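Local coordinates for protein mosquitocidal toxin (Bacillus sphaericus, PDB 2CB4) that probably transfers ADP-ribose from NAD+ onto target proteins, this chain being the catalytic domain of a larger mosquito-killing bacterial toxin, at residues 79-84 and 141-146; 85-90 and 238-243; 135-140 and 270-275; 149-154 and 196-201. The protein carries 1 engineered substitution. One frame throughout, in Å; residues are numbered along the deposited sequence.

Contact 1: 79-84 and 141-146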
# COMPACT_ATOMS: atom_id res chain seq x y z
N LEU A 79 -3.41 42.09 12.81
CA LEU A 79 -4.26 41.14 13.51
C LEU A 79 -4.68 40.01 12.59
O LEU A 79 -4.85 40.20 11.39
CB LEU A 79 -5.54 41.84 14.03
CG LEU A 79 -5.40 43.08 14.91
CD1 LEU A 79 -6.80 43.66 15.11
CD2 LEU A 79 -4.74 42.72 16.25
N ARG A 80 -4.89 38.85 13.18
CA ARG A 80 -5.38 37.70 12.43
C ARG A 80 -6.35 36.88 13.28
O ARG A 80 -6.00 36.43 14.36
CB ARG A 80 -4.27 36.80 11.89
CG ARG A 80 -4.86 35.60 11.23
CD ARG A 80 -3.91 34.85 10.35
NE ARG A 80 -4.51 33.57 10.01
CZ ARG A 80 -5.05 33.26 8.84
NH1 ARG A 80 -5.04 34.11 7.82
NH2 ARG A 80 -5.59 32.06 8.68
N TRP A 81 -7.56 36.71 12.78
CA TRP A 81 -8.60 35.92 13.43
C TRP A 81 -8.36 34.49 12.98
O TRP A 81 -8.26 34.22 11.78
CB TRP A 81 -9.97 36.36 12.93
CG TRP A 81 -10.34 37.73 13.43
CD1 TRP A 81 -10.25 38.93 12.74
CD2 TRP A 81 -10.91 38.04 14.71
NE1 TRP A 81 -10.69 39.96 13.54
CE2 TRP A 81 -11.09 39.45 14.76
CE3 TRP A 81 -11.22 37.28 15.85
CZ2 TRP A 81 -11.62 40.10 15.88
CZ3 TRP A 81 -11.77 37.93 16.97
CH2 TRP A 81 -11.97 39.33 16.96
N ASP A 82 -8.27 33.57 13.93
CA ASP A 82 -8.01 32.17 13.60
C ASP A 82 -8.66 31.26 14.64
O ASP A 82 -8.66 31.59 15.84
CB ASP A 82 -6.48 31.91 13.51
CG ASP A 82 -6.12 30.80 12.52
OD1 ASP A 82 -6.51 29.64 12.76
OD2 ASP A 82 -5.44 31.06 11.50
N ARG A 83 -9.18 30.13 14.18
CA ARG A 83 -9.81 29.16 15.10
C ARG A 83 -8.77 28.24 15.76
O ARG A 83 -9.08 27.60 16.74
CB ARG A 83 -10.90 28.32 14.38
CG ARG A 83 -12.10 29.12 13.79
CD ARG A 83 -13.21 29.30 14.80
NE ARG A 83 -14.24 30.27 14.43
CZ ARG A 83 -15.21 30.64 15.26
NH1 ARG A 83 -15.29 30.09 16.44
NH2 ARG A 83 -16.09 31.56 14.94
N ARG A 84 -7.53 28.23 15.25
CA ARG A 84 -6.45 27.41 15.79
C ARG A 84 -5.83 28.01 17.04
O ARG A 84 -5.61 29.21 17.11
CB ARG A 84 -5.41 27.07 14.71
CG ARG A 84 -5.99 26.26 13.55
CD ARG A 84 -5.00 26.19 12.37
NE ARG A 84 -4.83 27.51 11.77
CZ ARG A 84 -3.84 27.85 10.95
NH1 ARG A 84 -2.93 26.95 10.61
NH2 ARG A 84 -3.77 29.09 10.47
N TRP A 141 -11.79 44.87 11.58
CA TRP A 141 -12.58 44.04 10.70
C TRP A 141 -12.70 42.72 11.54
O TRP A 141 -11.70 42.23 12.10
CB TRP A 141 -11.79 43.77 9.40
CG TRP A 141 -12.51 42.86 8.44
CD1 TRP A 141 -13.27 43.24 7.36
CD2 TRP A 141 -12.53 41.41 8.45
NE1 TRP A 141 -13.76 42.12 6.71
CE2 TRP A 141 -13.30 40.99 7.35
CE3 TRP A 141 -11.89 40.42 9.26
CZ2 TRP A 141 -13.53 39.64 7.06
CZ3 TRP A 141 -12.11 39.08 8.97
CH2 TRP A 141 -12.95 38.70 7.89
N THR A 142 -13.93 42.22 11.69
CA THR A 142 -14.22 41.06 12.52
C THR A 142 -15.03 40.03 11.72
O THR A 142 -15.90 40.41 10.93
CB THR A 142 -15.04 41.53 13.73
OG1 THR A 142 -14.29 42.51 14.45
CG2 THR A 142 -15.41 40.38 14.68
N PRO A 143 -14.75 38.73 11.91
CA PRO A 143 -15.49 37.70 11.19
C PRO A 143 -16.95 37.65 11.63
O PRO A 143 -17.27 37.92 12.79
CB PRO A 143 -14.77 36.39 11.58
CG PRO A 143 -13.50 36.77 12.17
CD PRO A 143 -13.60 38.18 12.65
N HIS A 144 -17.85 37.29 10.72
CA HIS A 144 -19.27 37.20 11.08
C HIS A 144 -19.52 36.17 12.18
O HIS A 144 -20.45 36.29 12.95
CB HIS A 144 -20.11 36.80 9.84
CG HIS A 144 -20.24 37.90 8.84
ND1 HIS A 144 -20.20 37.67 7.47
CD2 HIS A 144 -20.41 39.23 9.00
CE1 HIS A 144 -20.36 38.83 6.85
NE2 HIS A 144 -20.50 39.78 7.75
N SER A 145 -18.70 35.12 12.23
CA SER A 145 -18.89 34.05 13.22
C SER A 145 -18.15 34.28 14.54
O SER A 145 -18.13 33.39 15.39
CB SER A 145 -18.32 32.77 12.63
OG SER A 145 -16.90 32.87 12.62
N ALA A 146 -17.54 35.45 14.72
CA ALA A 146 -16.74 35.75 15.90
C ALA A 146 -17.38 35.53 17.28
O ALA A 146 -16.67 35.24 18.26
CB ALA A 146 -16.10 37.16 15.78
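W81 lays its indole against P143 and bonds through its N-H to W141. The segments are strand 78-82 of the mixed sheet and the chain around strand 142-143, which pairs with strand 264-265. From the backbone outward, W81 CB first meets P143 CG at 3.6 Å. CG stands beside the backbone N (chi1 -70°), and P143 CD covers the five-membered ring from one face, a CH-pi contact. CD1 lies at the edge of the W141 ring, 4.1 Å from W141 CE3. NE1 donates to W141 O at 2.9 Å, on a lone pair in the carbonyl plane, although that oxygen is tilted 24° from the indole plane. On the six-membered ring, CZ2 passes T142 CG2 at 4.0 Å, on the same face as P143.

R83 NH2 donates to S145 OG at 2.8 Å, nearly in the guanidinium plane, and makes a weak bond to S145 O. S145 belongs to the type I turn from P143 to A146. R83 NE pairs with D258, while NH1 pairs with D243 and bonds to N148 O. The buried indole N-H is thus satisfied by a main-chain oxygen, and the carboxylates around R83 probably stabilise its positive charge.

Contact 2: 85-90 and 238-243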
# COMPACT_ATOMS: atom_id res chain seq x y z
N PRO A 85 -5.57 27.17 18.05
CA PRO A 85 -5.05 27.67 19.33
C PRO A 85 -3.55 27.89 19.41
O PRO A 85 -2.80 27.45 18.53
CB PRO A 85 -5.51 26.60 20.31
CG PRO A 85 -5.43 25.31 19.47
CD PRO A 85 -5.76 25.69 18.07
N PRO A 86 -3.11 28.56 20.49
CA PRO A 86 -1.69 28.87 20.68
C PRO A 86 -0.71 27.68 20.59
O PRO A 86 0.42 27.86 20.11
CB PRO A 86 -1.63 29.55 22.06
CG PRO A 86 -2.99 29.71 22.53
CD PRO A 86 -3.96 29.06 21.60
N ASN A 87 -1.12 26.50 21.06
CA ASN A 87 -0.24 25.31 21.00
C ASN A 87 0.11 24.93 19.57
O ASN A 87 1.12 24.27 19.33
CB ASN A 87 -0.79 24.11 21.78
CG ASN A 87 -0.61 24.27 23.26
OD1 ASN A 87 -0.04 25.26 23.73
ND2 ASN A 87 -1.08 23.30 24.01
N ASP A 88 -0.71 25.37 18.64
CA ASP A 88 -0.47 25.18 17.22
C ASP A 88 0.29 26.46 16.67
O ASP A 88 1.44 26.39 16.29
CB ASP A 88 -1.81 24.98 16.48
CG ASP A 88 -1.63 24.74 14.99
OD1 ASP A 88 -0.47 24.80 14.50
OD2 ASP A 88 -2.61 24.47 14.29
N ILE A 89 -0.38 27.61 16.69
CA ILE A 89 0.14 28.88 16.17
C ILE A 89 1.46 29.42 16.74
O ILE A 89 2.34 29.84 15.96
CB ILE A 89 -0.97 29.99 16.12
CG1 ILE A 89 -2.23 29.46 15.38
CG2 ILE A 89 -0.40 31.30 15.50
CD1 ILE A 89 -1.95 28.88 13.98
N PHE A 90 1.62 29.41 18.06
CA PHE A 90 2.86 29.92 18.68
C PHE A 90 4.01 28.94 18.43
O PHE A 90 5.18 29.27 18.65
CB PHE A 90 2.72 30.16 20.19
CG PHE A 90 1.94 31.39 20.55
CD1 PHE A 90 1.50 32.26 19.59
CD2 PHE A 90 1.63 31.67 21.88
CE1 PHE A 90 0.76 33.39 19.94
CE2 PHE A 90 0.89 32.80 22.21
CZ PHE A 90 0.47 33.65 21.24
N GLU A 238 -3.50 24.68 28.82
CA GLU A 238 -4.77 25.27 28.39
C GLU A 238 -4.72 25.86 26.98
O GLU A 238 -5.60 26.64 26.59
CB GLU A 238 -5.16 26.35 29.41
CG GLU A 238 -5.82 25.77 30.70
CD GLU A 238 -5.38 26.50 31.99
OE1 GLU A 238 -4.39 27.30 31.97
OE2 GLU A 238 -6.06 26.26 33.02
N GLY A 239 -3.66 25.51 26.24
CA GLY A 239 -3.39 26.08 24.93
C GLY A 239 -3.88 25.31 23.76
O GLY A 239 -3.44 25.52 22.65
N ASN A 240 -4.85 24.44 24.00
CA ASN A 240 -5.38 23.63 22.93
C ASN A 240 -6.84 23.77 22.67
O ASN A 240 -7.39 22.95 21.94
CB ASN A 240 -5.10 22.15 23.22
CG ASN A 240 -3.89 21.68 22.50
OD1 ASN A 240 -2.87 21.35 23.12
ND2 ASN A 240 -3.92 21.78 21.15
N ASN A 241 -7.50 24.77 23.25
CA ASN A 241 -8.95 24.88 23.03
C ASN A 241 -9.32 25.23 21.62
O ASN A 241 -8.92 26.25 21.07
CB ASN A 241 -9.63 25.84 24.01
CG ASN A 241 -9.21 25.58 25.44
OD1 ASN A 241 -8.90 24.45 25.81
ND2 ASN A 241 -9.13 26.64 26.21
N MSE A 242 -10.14 24.38 21.05
CA MSE A 242 -10.58 24.59 19.68
C MSE A 242 -11.97 23.97 19.48
O MSE A 242 -12.33 23.01 20.14
CB MSE A 242 -9.64 23.72 18.84
CG MSE A 242 -9.34 24.34 17.51
SE MSE A 242 -8.25 23.32 16.27
CE MSE A 242 -9.12 24.16 14.78
N ASP A 243 -12.72 24.49 18.52
CA ASP A 243 -14.05 23.97 18.19
C ASP A 243 -14.00 22.53 17.61
O ASP A 243 -13.11 22.19 16.81
CB ASP A 243 -14.72 24.88 17.16
CG ASP A 243 -14.94 26.27 17.68
OD1 ASP A 243 -15.08 26.45 18.92
OD2 ASP A 243 -15.03 27.18 16.84
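N87 and P85 meet the loop residues G239 and N240 where helix 86-92 begins. P85 is the N-cap residue, and its O accepts from both D88 N and I89 N. The loop serves this helix start as well: N87 N, in the first turn, donates to G239 O at 3.0 Å, in the plane of that carbonyl.

The N87 side chain has CG beside its own backbone N (chi1 -76°), which puts CG 3.2 Å from G239 O. Its ND2 donates to N240 OD1 at 2.8 Å. The N240 oxygen lies close to the N87 amide plane, but ND2 sits well above the N240 carbonyl plane. The two side chains cross at about a right angle, with amide planes 81° apart. N87 is further fixed at both ends: OD1 accepts from W232 NE1, and ND2 also donates to H236 O.

P85 turns its ring onto the loop. CB lies 3.3 Å from G239 O and 3.5 Å from N241 O, so it is flanked by two main-chain oxygens. N241 O accepts from Y152 OH, and N241 ND2 donates to E197 OE2, both on strands of the mixed sheet. The selenomethionine M242 runs extended beyond CG (chi2 -176°) and crosses the P85 ring. P85 CD touches both its CG and its SE, each at 3.9 Å.

Contact 3: 135-140 and 270-275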
# COMPACT_ATOMS: atom_id res chain seq x y z
N GLY A 135 -5.85 58.01 18.91
CA GLY A 135 -4.93 56.86 18.93
C GLY A 135 -5.40 55.70 19.83
O GLY A 135 -4.60 54.86 20.25
N LEU A 136 -6.69 55.68 20.14
CA LEU A 136 -7.28 54.62 20.96
C LEU A 136 -7.83 53.54 20.00
O LEU A 136 -8.37 53.87 18.92
CB LEU A 136 -8.44 55.19 21.79
CG LEU A 136 -8.07 56.25 22.83
CD1 LEU A 136 -9.29 56.63 23.67
CD2 LEU A 136 -6.99 55.72 23.72
N GLU A 137 -7.70 52.28 20.39
CA GLU A 137 -8.17 51.17 19.55
C GLU A 137 -9.68 51.07 19.42
O GLU A 137 -10.42 51.15 20.41
CB GLU A 137 -7.61 49.81 20.03
CG GLU A 137 -7.68 48.75 18.95
CD GLU A 137 -7.10 47.40 19.36
OE1 GLU A 137 -6.78 47.20 20.54
OE2 GLU A 137 -7.01 46.53 18.48
N ILE A 138 -10.12 50.87 18.18
CA ILE A 138 -11.54 50.69 17.88
C ILE A 138 -11.72 49.32 17.19
O ILE A 138 -10.74 48.66 16.84
CB ILE A 138 -12.13 51.86 17.04
CG1 ILE A 138 -11.36 52.03 15.73
CG2 ILE A 138 -12.12 53.17 17.85
CD1 ILE A 138 -11.99 53.04 14.78
N THR A 139 -12.96 48.88 17.03
CA THR A 139 -13.26 47.59 16.43
C THR A 139 -12.58 47.34 15.08
O THR A 139 -12.74 48.12 14.15
CB THR A 139 -14.78 47.39 16.33
OG1 THR A 139 -15.38 47.80 17.56
CG2 THR A 139 -15.13 45.92 16.07
N PRO A 140 -11.84 46.22 14.96
CA PRO A 140 -11.20 45.93 13.68
C PRO A 140 -12.21 45.19 12.80
O PRO A 140 -13.34 44.91 13.22
CB PRO A 140 -10.06 44.97 14.09
CG PRO A 140 -10.60 44.24 15.27
CD PRO A 140 -11.52 45.21 15.99
N ASN A 270 -16.65 51.61 17.53
CA ASN A 270 -16.64 51.74 18.97
C ASN A 270 -15.29 51.42 19.55
O ASN A 270 -14.47 50.71 18.94
CB ASN A 270 -17.70 50.84 19.59
CG ASN A 270 -19.09 51.17 19.09
OD1 ASN A 270 -19.32 52.24 18.51
ND2 ASN A 270 -20.01 50.24 19.27
N LEU A 271 -15.04 51.95 20.74
CA LEU A 271 -13.79 51.70 21.41
C LEU A 271 -13.75 50.23 21.84
O LEU A 271 -14.73 49.66 22.34
CB LEU A 271 -13.63 52.61 22.63
CG LEU A 271 -13.43 54.12 22.39
CD1 LEU A 271 -13.57 54.81 23.75
CD2 LEU A 271 -12.07 54.43 21.77
N LEU A 272 -12.59 49.63 21.62
CA LEU A 272 -12.38 48.26 21.97
C LEU A 272 -11.86 48.27 23.39
O LEU A 272 -10.73 47.89 23.65
CB LEU A 272 -11.34 47.65 21.03
CG LEU A 272 -11.44 46.15 20.85
CD1 LEU A 272 -12.82 45.75 20.30
CD2 LEU A 272 -10.31 45.72 19.97
N ASN A 273 -12.70 48.73 24.31
CA ASN A 273 -12.30 48.85 25.70
C ASN A 273 -13.10 48.00 26.69
O ASN A 273 -13.02 48.22 27.91
CB ASN A 273 -12.31 50.33 26.13
CG ASN A 273 -13.72 50.96 26.11
OD1 ASN A 273 -14.74 50.27 25.95
ND2 ASN A 273 -13.76 52.28 26.27
N ASN A 274 -13.86 47.04 26.17
CA ASN A 274 -14.67 46.14 27.00
C ASN A 274 -14.16 44.69 26.87
O ASN A 274 -13.12 44.43 26.23
CB ASN A 274 -16.15 46.22 26.57
CG ASN A 274 -16.31 46.33 25.06
OD1 ASN A 274 -15.45 45.88 24.27
ND2 ASN A 274 -17.37 47.00 24.66
N ASN A 275 -14.94 43.75 27.43
CA ASN A 275 -14.61 42.32 27.44
C ASN A 275 -15.11 41.53 26.21
O ASN A 275 -14.85 40.33 26.05
CB ASN A 275 -15.08 41.68 28.76
CG ASN A 275 -14.22 42.13 29.96
OD1 ASN A 275 -14.68 42.22 31.10
ND2 ASN A 275 -12.98 42.51 29.67
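E137 and T139 each form one backbone hydrogen bond to the 270-275 loop. L272 N donates to E137 O at 2.9 Å in an almost straight bond (179°), although the donor is tilted from the carbonyl plane. T139 N donates to N270 O at 3.0 Å, nearly along the C=O axis. Between these bonds two weaker CA-H...O contacts run. I138 CA lies 3.1 Å from N270 O, and L271 CA lies 3.6 Å from E137 O.

These bonds make a single beta bridge, I138 with L271. The bridge sets the late loop that follows strand 264-265 beside the weakly bonded strand 137-138, which pairs on with strand 123-131 of the mixed sheet. The loop then bends away in an inverse gamma turn centred on L272.

Apolar contacts fall in two groups. L271 uses CD2, which meets L136 CB at 3.7 Å and I138 CG2 at 4.1 Å. L272 has CG anti to its backbone N (chi1 -155°), and its side chain lies alongside that of E137, both pointing the same way. Its CD2 rests against E137 CD at 3.7 Å. Its CD2 also touches P140 CD, where the two side chains cross at about a right angle.

The polar ends of E137 and T139 are tied outside the two segments. E137 OE2 forms a salt bridge with R77 NH1, so the methyl of L272 lies against a carboxylate whose charge has a partner. T139 OG1 bonds to N268 OD1, and the same N268 oxygen accepts from N270 N.

Contact 4: 149-154 and 196-201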
# COMPACT_ATOMS: atom_id res chain seq x y z
N ASN A 149 -18.73 30.20 19.55
CA ASN A 149 -17.70 29.31 20.03
C ASN A 149 -16.38 29.97 20.37
O ASN A 149 -16.37 31.08 20.92
CB ASN A 149 -17.55 28.11 19.07
CG ASN A 149 -18.91 27.43 18.76
OD1 ASN A 149 -19.40 27.48 17.64
ND2 ASN A 149 -19.51 26.87 19.78
N ILE A 150 -15.28 29.28 20.07
CA ILE A 150 -13.93 29.72 20.39
C ILE A 150 -13.16 30.24 19.17
O ILE A 150 -12.97 29.52 18.18
CB ILE A 150 -13.11 28.54 20.99
CG1 ILE A 150 -13.88 27.93 22.17
CG2 ILE A 150 -11.69 28.99 21.38
CD1 ILE A 150 -13.25 26.66 22.74
N ILE A 151 -12.68 31.47 19.28
CA ILE A 151 -11.89 32.07 18.22
C ILE A 151 -10.76 32.87 18.86
O ILE A 151 -10.86 33.36 20.00
CB ILE A 151 -12.77 32.93 17.25
CG1 ILE A 151 -12.00 33.24 15.96
CG2 ILE A 151 -13.28 34.21 17.94
CD1 ILE A 151 -12.84 33.77 14.85
N TYR A 152 -9.66 32.97 18.12
CA TYR A 152 -8.48 33.71 18.59
C TYR A 152 -8.21 34.92 17.70
O TYR A 152 -8.43 34.88 16.49
CB TYR A 152 -7.25 32.77 18.56
CG TYR A 152 -7.40 31.58 19.50
CD1 TYR A 152 -6.94 31.65 20.83
CD2 TYR A 152 -8.06 30.41 19.08
CE1 TYR A 152 -7.13 30.60 21.70
CE2 TYR A 152 -8.26 29.34 19.97
CZ TYR A 152 -7.79 29.45 21.28
OH TYR A 152 -7.94 28.41 22.18
N ARG A 153 -7.72 35.99 18.30
CA ARG A 153 -7.33 37.18 17.56
C ARG A 153 -5.85 37.37 17.85
O ARG A 153 -5.47 37.84 18.93
CB ARG A 153 -8.12 38.41 18.01
CG ARG A 153 -8.08 39.58 16.97
CD ARG A 153 -8.66 40.83 17.61
NE ARG A 153 -7.63 41.47 18.38
CZ ARG A 153 -7.63 42.74 18.72
NH1 ARG A 153 -8.64 43.52 18.39
NH2 ARG A 153 -6.61 43.23 19.41
N TYR A 154 -5.01 36.96 16.91
CA TYR A 154 -3.57 37.06 17.06
C TYR A 154 -3.06 38.44 16.70
O TYR A 154 -3.56 39.06 15.73
CB TYR A 154 -2.86 35.98 16.19
CG TYR A 154 -3.09 34.57 16.71
CD1 TYR A 154 -2.21 34.00 17.63
CD2 TYR A 154 -4.22 33.80 16.30
CE1 TYR A 154 -2.41 32.72 18.13
CE2 TYR A 154 -4.43 32.50 16.80
CZ TYR A 154 -3.52 31.98 17.72
OH TYR A 154 -3.69 30.75 18.23
N TYR A 196 -5.72 36.91 21.85
CA TYR A 196 -6.85 36.96 22.75
C TYR A 196 -7.63 35.68 22.46
O TYR A 196 -7.91 35.38 21.30
CB TYR A 196 -7.82 38.07 22.37
CG TYR A 196 -7.38 39.44 22.74
CD1 TYR A 196 -6.37 39.64 23.66
CD2 TYR A 196 -7.97 40.54 22.16
CE1 TYR A 196 -5.95 40.91 24.00
CE2 TYR A 196 -7.58 41.82 22.50
CZ TYR A 196 -6.57 42.00 23.42
OH TYR A 196 -6.17 43.28 23.73
N GLU A 197 -8.02 34.97 23.51
CA GLU A 197 -8.85 33.79 23.35
C GLU A 197 -10.28 34.22 23.71
O GLU A 197 -10.56 34.62 24.83
CB GLU A 197 -8.41 32.68 24.30
CG GLU A 197 -9.31 31.48 24.27
CD GLU A 197 -8.75 30.31 25.04
OE1 GLU A 197 -7.58 30.35 25.48
OE2 GLU A 197 -9.49 29.33 25.22
N TYR A 198 -11.19 34.13 22.74
CA TYR A 198 -12.61 34.50 22.96
C TYR A 198 -13.46 33.24 23.01
O TYR A 198 -13.25 32.33 22.20
CB TYR A 198 -13.16 35.31 21.78
CG TYR A 198 -12.58 36.70 21.61
CD1 TYR A 198 -13.16 37.78 22.26
CD2 TYR A 198 -11.50 36.94 20.76
CE1 TYR A 198 -12.65 39.08 22.11
CE2 TYR A 198 -11.00 38.25 20.58
CZ TYR A 198 -11.59 39.31 21.25
OH TYR A 198 -11.12 40.61 21.10
N HIS A 199 -14.45 33.23 23.90
CA HIS A 199 -15.44 32.14 23.99
C HIS A 199 -16.76 32.89 23.91
O HIS A 199 -17.01 33.78 24.73
CB HIS A 199 -15.38 31.40 25.34
CG HIS A 199 -14.14 30.57 25.52
ND1 HIS A 199 -13.97 29.69 26.57
CD2 HIS A 199 -12.99 30.52 24.80
CE1 HIS A 199 -12.78 29.13 26.48
NE2 HIS A 199 -12.17 29.60 25.41
N ASN A 200 -17.56 32.59 22.89
CA ASN A 200 -18.84 33.28 22.68
C ASN A 200 -18.72 34.79 22.57
O ASN A 200 -19.63 35.52 23.01
CB ASN A 200 -19.86 32.96 23.78
CG ASN A 200 -19.89 31.51 24.14
OD1 ASN A 200 -20.18 31.16 25.29
ND2 ASN A 200 -19.54 30.66 23.19
N GLY A 201 -17.62 35.28 21.99
CA GLY A 201 -17.43 36.71 21.79
C GLY A 201 -16.91 37.44 22.98
O GLY A 201 -16.81 38.67 22.94
O HOH W 1 -15.95 33.74 20.35
O HOH W 2 -6.25 44.89 21.54
O HOH W 3 -11.63 42.57 18.67
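R153 CG is anti to its backbone N (chi1 -162°), and the chain bends at chi3 (83°), which sets NE off the line of the earlier carbons. The guanidinium then lies beside the Y196 ring, with Y196 CE2 over one of its faces, 3.5 Å from R153 NH2. The two planes are 20° apart. A water accepts a weak bond from R153 NH2 and donates to Y196 OH, which also bonds to S222 O. Y198 CE2, at the edge of its ring, meets R153 CB at 3.9 Å.

Y152 and E197 also lie side by side, with Y152 CE1 3.5 Å from E197 CG. Y152 OH bonds to N241 O. E197 OE2 accepts from H199 NE2 at 2.7 Å and from N241 ND2, while OE1 accepts from W207 NE1. This buried carboxylate is therefore held by three donors. I150 CG1 packs over a face of the H199 imidazole, a CH-pi contact.

Strands 150-156 and 192-199 are antiparallel neighbours in the mixed sheet of the ADP-ribosyltransferase fold. I151 with Y198 and R153 with Y196 are hydrogen-bonded pairs; I150 with H199 and Y152 with E197 are non-hydrogen-bonded pairs. I150, Y152, E197 and H199 share one face, and I151, R153, Y196 and Y198 the other. Y198 N donates to I151 O at 2.9 Å and R153 N to Y196 O at 3.1 Å. Past the strand end, N200 N donates to N149 O at 2.8 Å. A water also donates to N149 O and accepts from G201 N.

Contacts 1 and 4 are buried. They meet in the mixed sheet, where strands 78-82 and 150-156 are neighbours; the other side of contact 1 belongs to a small two-stranded sheet. Contact 4 is a regular strand pair with many backbone bonds, whereas contact 1 relies on an indole and an arginine. Contacts 2 and 3 are only partly buried. Each brings a late loop back to an earlier element, a helix start in contact 2 and a short strand in contact 3. Contact 2 touches contact 1 through the R83-D243 salt bridge and contact 4 through N241. Contact 3 does not touch contact 2; it meets contact 1 through L79 and P140 and contact 4 around R153.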